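PDB 3LIF: putative diguanylate cyclase (GGDEF) with PAS/PAC domain from Rhodopseudomonas palustris, which is probably a membrane-bound sensor that makes cyclic di-GMP from two GTP molecules, represented here by its extracellular double PDC (Cache) domain. Local coordinates for residues I149-K159 against L171-W182. Residues are numbered along the deposited sequence; the frame is centred on the assembly and turned at random.
Sequences IESEYFSTFYK and LLHSDGRLLIQW
Leu171 sets its CD2 methyl almost squarely over one face of the Phe154 ring, 3.9 Å from the ring centroid and 6° off its normal, a CH-pi contact at the buried end of this helix-on-strand packing. Phe154 CB in turn meets Ile180 CG2 at 3.9 Å, and the Tyr158 and Ile180 side chains run past each other in opposite directions, bringing Tyr158 CE2 against the same CG2 methyl. With CG of Tyr158 anti to its own carbonyl carbon (chi1 -69°), the phenol reaches back until OH stands 3.7 Å from Leu171 CB, which lies at the ring edge. Leu171 and Ile180 lie on neighbouring strands at a classic beta bulge, where Leu171 O accepts from both Leu179 N and Ile180 N. Helix 5-47 also packs on these rings, Thr31 touching Phe154 and Leu24 touching Tyr158.

Toward the far end, the packing gives way to solvent. Trp182 CB still rests on Tyr158 CB at 3.8 Å, but the exposed Lys159 sets CB over one face of the indole's six-membered ring, and its chain runs obliquely outward past the rim, CD 3.9 Å from Trp182 CH2. Were Trp182 replaced by an alanine, the methylenes of Lys159 would probably lose the ring face they lie against, and a gap would be likely to open beside Ser155 and Tyr158.

In the chain, helix 151-158 follows strand 141-149 of one PDC sheet and precedes the first strand of the other, 168-173; its axis runs at 27° to edge strand 178-182. No hydrogen bond spans the two segments, so the helix is held against this edge by apolar and CH-pi contacts, whose grip depends on shape rather than on polar pairing.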
loop_
_atom_site.group_PDB
_atom_site.type_symbol
_atom_site.label_atom_id
_atom_site.label_comp_id
_atom_site.label_asym_id
_atom_site.label_seq_id
_atom_site.Cartn_x
_atom_site.Cartn_y
_atom_site.Cartn_z
ATOM N N ILE A 149 3.054 0.354 -6.374
ATOM C CA ILE A 149 2.140 -0.625 -5.823
ATOM C C ILE A 149 0.980 -0.754 -6.771
ATOM O O ILE A 149 0.413 0.256 -7.119
ATOM C CB ILE A 149 1.666 -0.187 -4.459
ATOM C CG1 ILE A 149 2.789 -0.462 -3.471
ATOM C CG2 ILE A 149 0.380 -0.943 -4.055
ATOM C CD1 ILE A 149 2.675 0.404 -2.230
ATOM N N GLU A 150 0.626 -1.967 -7.201
ATOM C CA GLU A 150 -0.552 -2.125 -8.087
ATOM C C GLU A 150 -1.856 -2.073 -7.253
ATOM O O GLU A 150 -2.248 -3.060 -6.572
ATOM C CB GLU A 150 -0.506 -3.448 -8.842
ATOM C CG GLU A 150 -1.722 -3.667 -9.710
ATOM C CD GLU A 150 -1.514 -3.057 -11.097
ATOM O OE1 GLU A 150 -0.628 -3.533 -11.861
ATOM O OE2 GLU A 150 -2.244 -2.110 -11.453
ATOM N N SER A 151 -2.545 -0.956 -7.256
ATOM C CA SER A 151 -3.654 -0.905 -6.327
ATOM C C SER A 151 -4.802 -1.885 -6.690
ATOM O O SER A 151 -5.477 -2.411 -5.795
ATOM C CB SER A 151 -4.128 0.523 -6.103
ATOM O OG SER A 151 -4.598 1.058 -7.331
ATOM N N GLU A 152 -4.972 -2.165 -7.979
ATOM C CA GLU A 152 -5.945 -3.151 -8.471
ATOM C C GLU A 152 -5.734 -4.543 -7.816
ATOM O O GLU A 152 -6.671 -5.312 -7.559
ATOM C CB GLU A 152 -5.873 -3.230 -9.991
ATOM C CG GLU A 152 -6.852 -4.170 -10.673
ATOM C CD GLU A 152 -6.938 -3.880 -12.185
ATOM O OE1 GLU A 152 -6.874 -2.683 -12.584
ATOM O OE2 GLU A 152 -7.046 -4.845 -12.988
ATOM N N TYR A 153 -4.511 -4.868 -7.489
ATOM C CA TYR A 153 -4.344 -6.101 -6.830
ATOM C C TYR A 153 -5.165 -6.129 -5.551
ATOM O O TYR A 153 -5.740 -7.176 -5.212
ATOM C CB TYR A 153 -2.907 -6.275 -6.456
ATOM C CG TYR A 153 -2.604 -7.536 -5.766
ATOM C CD1 TYR A 153 -2.646 -8.757 -6.457
ATOM C CD2 TYR A 153 -2.225 -7.531 -4.418
ATOM C CE1 TYR A 153 -2.305 -9.936 -5.823
ATOM C CE2 TYR A 153 -1.892 -8.712 -3.751
ATOM C CZ TYR A 153 -1.933 -9.892 -4.484
ATOM O OH TYR A 153 -1.635 -11.039 -3.872
ATOM N N PHE A 154 -5.186 -5.033 -4.794
ATOM C CA PHE A 154 -5.895 -5.052 -3.528
ATOM C C PHE A 154 -7.429 -4.963 -3.751
ATOM O O PHE A 154 -8.217 -5.687 -3.118
ATOM C CB PHE A 154 -5.436 -3.920 -2.624
ATOM C CG PHE A 154 -4.108 -4.149 -1.988
ATOM C CD1 PHE A 154 -4.000 -4.909 -0.827
ATOM C CD2 PHE A 154 -2.973 -3.542 -2.508
ATOM C CE1 PHE A 154 -2.784 -5.112 -0.223
ATOM C CE2 PHE A 154 -1.722 -3.736 -1.909
ATOM C CZ PHE A 154 -1.629 -4.518 -0.752
ATOM N N SER A 155 -7.861 -4.076 -4.626
ATOM C CA SER A 155 -9.285 -3.926 -4.760
ATOM C C SER A 155 -9.907 -5.225 -5.270
ATOM O O SER A 155 -11.030 -5.561 -4.965
ATOM C CB SER A 155 -9.629 -2.741 -5.667
ATOM O OG SER A 155 -8.848 -2.753 -6.831
ATOM N N THR A 156 -9.163 -5.987 -6.044
ATOM C CA THR A 156 -9.691 -7.197 -6.637
ATOM C C THR A 156 -9.849 -8.258 -5.577
ATOM O O THR A 156 -10.809 -8.975 -5.554
ATOM C CB THR A 156 -8.703 -7.617 -7.707
ATOM O OG1 THR A 156 -8.984 -6.803 -8.844
ATOM C CG2 THR A 156 -8.732 -9.132 -8.052
ATOM N N PHE A 157 -8.881 -8.357 -4.702
ATOM C CA PHE A 157 -9.010 -9.206 -3.570
ATOM C C PHE A 157 -10.199 -8.708 -2.740
ATOM O O PHE A 157 -10.961 -9.529 -2.201
ATOM C CB PHE A 157 -7.741 -9.084 -2.735
ATOM C CG PHE A 157 -7.746 -9.915 -1.494
ATOM C CD1 PHE A 157 -8.048 -11.270 -1.549
ATOM C CD2 PHE A 157 -7.428 -9.364 -0.270
ATOM C CE1 PHE A 157 -8.040 -12.051 -0.382
ATOM C CE2 PHE A 157 -7.426 -10.126 0.892
ATOM C CZ PHE A 157 -7.728 -11.472 0.834
ATOM N N TYR A 158 -10.373 -7.378 -2.637
ATOM C CA TYR A 158 -11.305 -6.880 -1.634
ATOM C C TYR A 158 -12.707 -7.174 -2.085
ATOM O O TYR A 158 -13.590 -7.454 -1.267
ATOM C CB TYR A 158 -11.149 -5.397 -1.261
ATOM C CG TYR A 158 -9.889 -5.073 -0.511
ATOM C CD1 TYR A 158 -9.214 -6.056 0.220
ATOM C CD2 TYR A 158 -9.349 -3.799 -0.556
ATOM C CE1 TYR A 158 -8.027 -5.772 0.892
ATOM C CE2 TYR A 158 -8.170 -3.485 0.109
ATOM C CZ TYR A 158 -7.511 -4.472 0.828
ATOM O OH TYR A 158 -6.350 -4.150 1.493
ATOM N N LYS A 159 -12.913 -7.170 -3.393
ATOM C CA LYS A 159 -14.242 -7.480 -3.866
ATOM C C LYS A 159 -14.661 -8.959 -3.728
ATOM O O LYS A 159 -15.826 -9.272 -3.900
ATOM C CB LYS A 159 -14.473 -6.943 -5.266
ATOM C CG LYS A 159 -13.931 -7.776 -6.346
ATOM C CD LYS A 159 -14.239 -7.076 -7.670
ATOM C CE LYS A 159 -15.703 -7.314 -8.074
ATOM N NZ LYS A 159 -15.907 -6.622 -9.357
ATOM N N LEU A 171 -7.668 0.293 2.592
ATOM C CA LEU A 171 -6.301 0.136 3.020
ATOM C C LEU A 171 -5.766 1.528 3.217
ATOM O O LEU A 171 -5.763 2.315 2.280
ATOM C CB LEU A 171 -5.509 -0.615 1.968
ATOM C CG LEU A 171 -4.014 -0.722 2.280
ATOM C CD1 LEU A 171 -3.770 -1.473 3.516
ATOM C CD2 LEU A 171 -3.220 -1.319 1.149
ATOM N N LEU A 172 -5.353 1.852 4.439
ATOM C CA LEU A 172 -4.828 3.178 4.702
ATOM C C LEU A 172 -3.432 3.202 5.295
ATOM O O LEU A 172 -2.924 2.193 5.816
ATOM C CB LEU A 172 -5.763 4.024 5.571
ATOM C CG LEU A 172 -7.237 4.013 5.167
ATOM C CD1 LEU A 172 -8.057 3.161 6.198
ATOM C CD2 LEU A 172 -7.775 5.415 5.062
ATOM N N HIS A 173 -2.796 4.365 5.182
ATOM C CA HIS A 173 -1.506 4.502 5.777
ATOM C C HIS A 173 -1.803 4.854 7.217
ATOM O O HIS A 173 -2.810 5.547 7.551
ATOM C CB HIS A 173 -0.728 5.621 5.134
ATOM C CG HIS A 173 0.678 5.712 5.606
ATOM N ND1 HIS A 173 1.017 6.298 6.816
ATOM C CD2 HIS A 173 1.847 5.306 5.028
ATOM C CE1 HIS A 173 2.339 6.253 6.958
ATOM N NE2 HIS A 173 2.860 5.628 5.904
ATOM N N SER A 174 -0.939 4.369 8.088
ATOM C CA SER A 174 -1.009 4.755 9.464
ATOM C C SER A 174 -1.299 6.261 9.689
ATOM O O SER A 174 -1.906 6.623 10.666
ATOM C CB SER A 174 0.299 4.388 10.085
ATOM O OG SER A 174 0.323 4.944 11.346
ATOM N N ASP A 175 -0.879 7.136 8.775
ATOM C CA ASP A 175 -1.093 8.596 8.978
ATOM C C ASP A 175 -2.330 9.146 8.312
ATOM O O ASP A 175 -2.493 10.361 8.203
ATOM C CB ASP A 175 0.130 9.451 8.539
ATOM C CG ASP A 175 0.412 9.378 7.035
ATOM O OD1 ASP A 175 -0.509 9.191 6.158
ATOM O OD2 ASP A 175 1.615 9.490 6.734
ATOM N N GLY A 176 -3.198 8.275 7.833
ATOM C CA GLY A 176 -4.465 8.763 7.313
ATOM C C GLY A 176 -4.518 8.815 5.795
ATOM O O GLY A 176 -5.564 9.068 5.212
ATOM N N ARG A 177 -3.401 8.604 5.120
ATOM C CA ARG A 177 -3.476 8.657 3.695
ATOM C C ARG A 177 -4.181 7.389 3.275
ATOM O O ARG A 177 -3.879 6.286 3.815
ATOM C CB ARG A 177 -2.098 8.683 3.119
ATOM C CG ARG A 177 -1.483 10.069 3.054
ATOM C CD ARG A 177 -0.058 9.941 2.602
ATOM N NE ARG A 177 0.761 9.334 3.642
ATOM C CZ ARG A 177 1.989 8.871 3.437
ATOM N NH1 ARG A 177 2.557 8.890 2.216
ATOM N NH2 ARG A 177 2.662 8.398 4.466
ATOM N N LEU A 178 -5.122 7.538 2.336
ATOM C CA LEU A 178 -5.861 6.419 1.786
ATOM C C LEU A 178 -5.130 5.810 0.576
ATOM O O LEU A 178 -4.905 6.490 -0.400
ATOM C CB LEU A 178 -7.279 6.887 1.392
ATOM C CG LEU A 178 -8.094 5.871 0.534
ATOM C CD1 LEU A 178 -8.500 4.647 1.311
ATOM C CD2 LEU A 178 -9.303 6.469 -0.087
ATOM N N LEU A 179 -4.752 4.542 0.624
ATOM C CA LEU A 179 -4.128 3.877 -0.556
ATOM C C LEU A 179 -5.161 3.246 -1.479
ATOM O O LEU A 179 -5.100 3.309 -2.715
ATOM C CB LEU A 179 -3.195 2.751 -0.132
ATOM C CG LEU A 179 -1.799 3.185 0.276
ATOM C CD1 LEU A 179 -1.865 3.677 1.725
ATOM C CD2 LEU A 179 -0.780 2.023 0.075
ATOM N N ILE A 180 -6.102 2.553 -0.883
ATOM C CA ILE A 180 -7.152 2.076 -1.726
ATOM C C ILE A 180 -8.408 1.866 -0.943
ATOM O O ILE A 180 -8.385 1.599 0.274
ATOM C CB ILE A 180 -6.785 0.816 -2.496
ATOM C CG1 ILE A 180 -7.979 0.464 -3.414
ATOM C CG2 ILE A 180 -6.373 -0.288 -1.594
ATOM C CD1 ILE A 180 -8.380 1.719 -4.514
ATOM N N GLN A 181 -9.513 2.048 -1.636
ATOM C CA GLN A 181 -10.781 1.802 -1.019
ATOM C C GLN A 181 -11.766 1.058 -1.949
ATOM O O GLN A 181 -11.902 1.348 -3.139
ATOM C CB GLN A 181 -11.270 3.102 -0.355
ATOM C CG GLN A 181 -12.649 3.573 -0.717
ATOM C CD GLN A 181 -13.720 2.643 -0.229
ATOM O OE1 GLN A 181 -13.564 1.964 0.779
ATOM N NE2 GLN A 181 -14.788 2.582 -0.962
ATOM N N TRP A 182 -12.359 0.009 -1.406
ATOM C CA TRP A 182 -13.363 -0.722 -2.134
ATOM C C TRP A 182 -14.776 -0.461 -1.508
ATOM O O TRP A 182 -14.941 -0.536 -0.274
ATOM C CB TRP A 182 -12.976 -2.213 -2.207
ATOM C CG TRP A 182 -14.092 -3.046 -2.751
ATOM C CD1 TRP A 182 -14.968 -3.830 -2.033
ATOM C CD2 TRP A 182 -14.512 -3.127 -4.113
ATOM N NE1 TRP A 182 -15.881 -4.413 -2.875
ATOM C CE2 TRP A 182 -15.630 -3.998 -4.156
ATOM C CE3 TRP A 182 -14.049 -2.561 -5.310
ATOM C CZ2 TRP A 182 -16.296 -4.315 -5.356
ATOM C CZ3 TRP A 182 -14.734 -2.868 -6.529
ATOM C CH2 TRP A 182 -15.834 -3.739 -6.530
#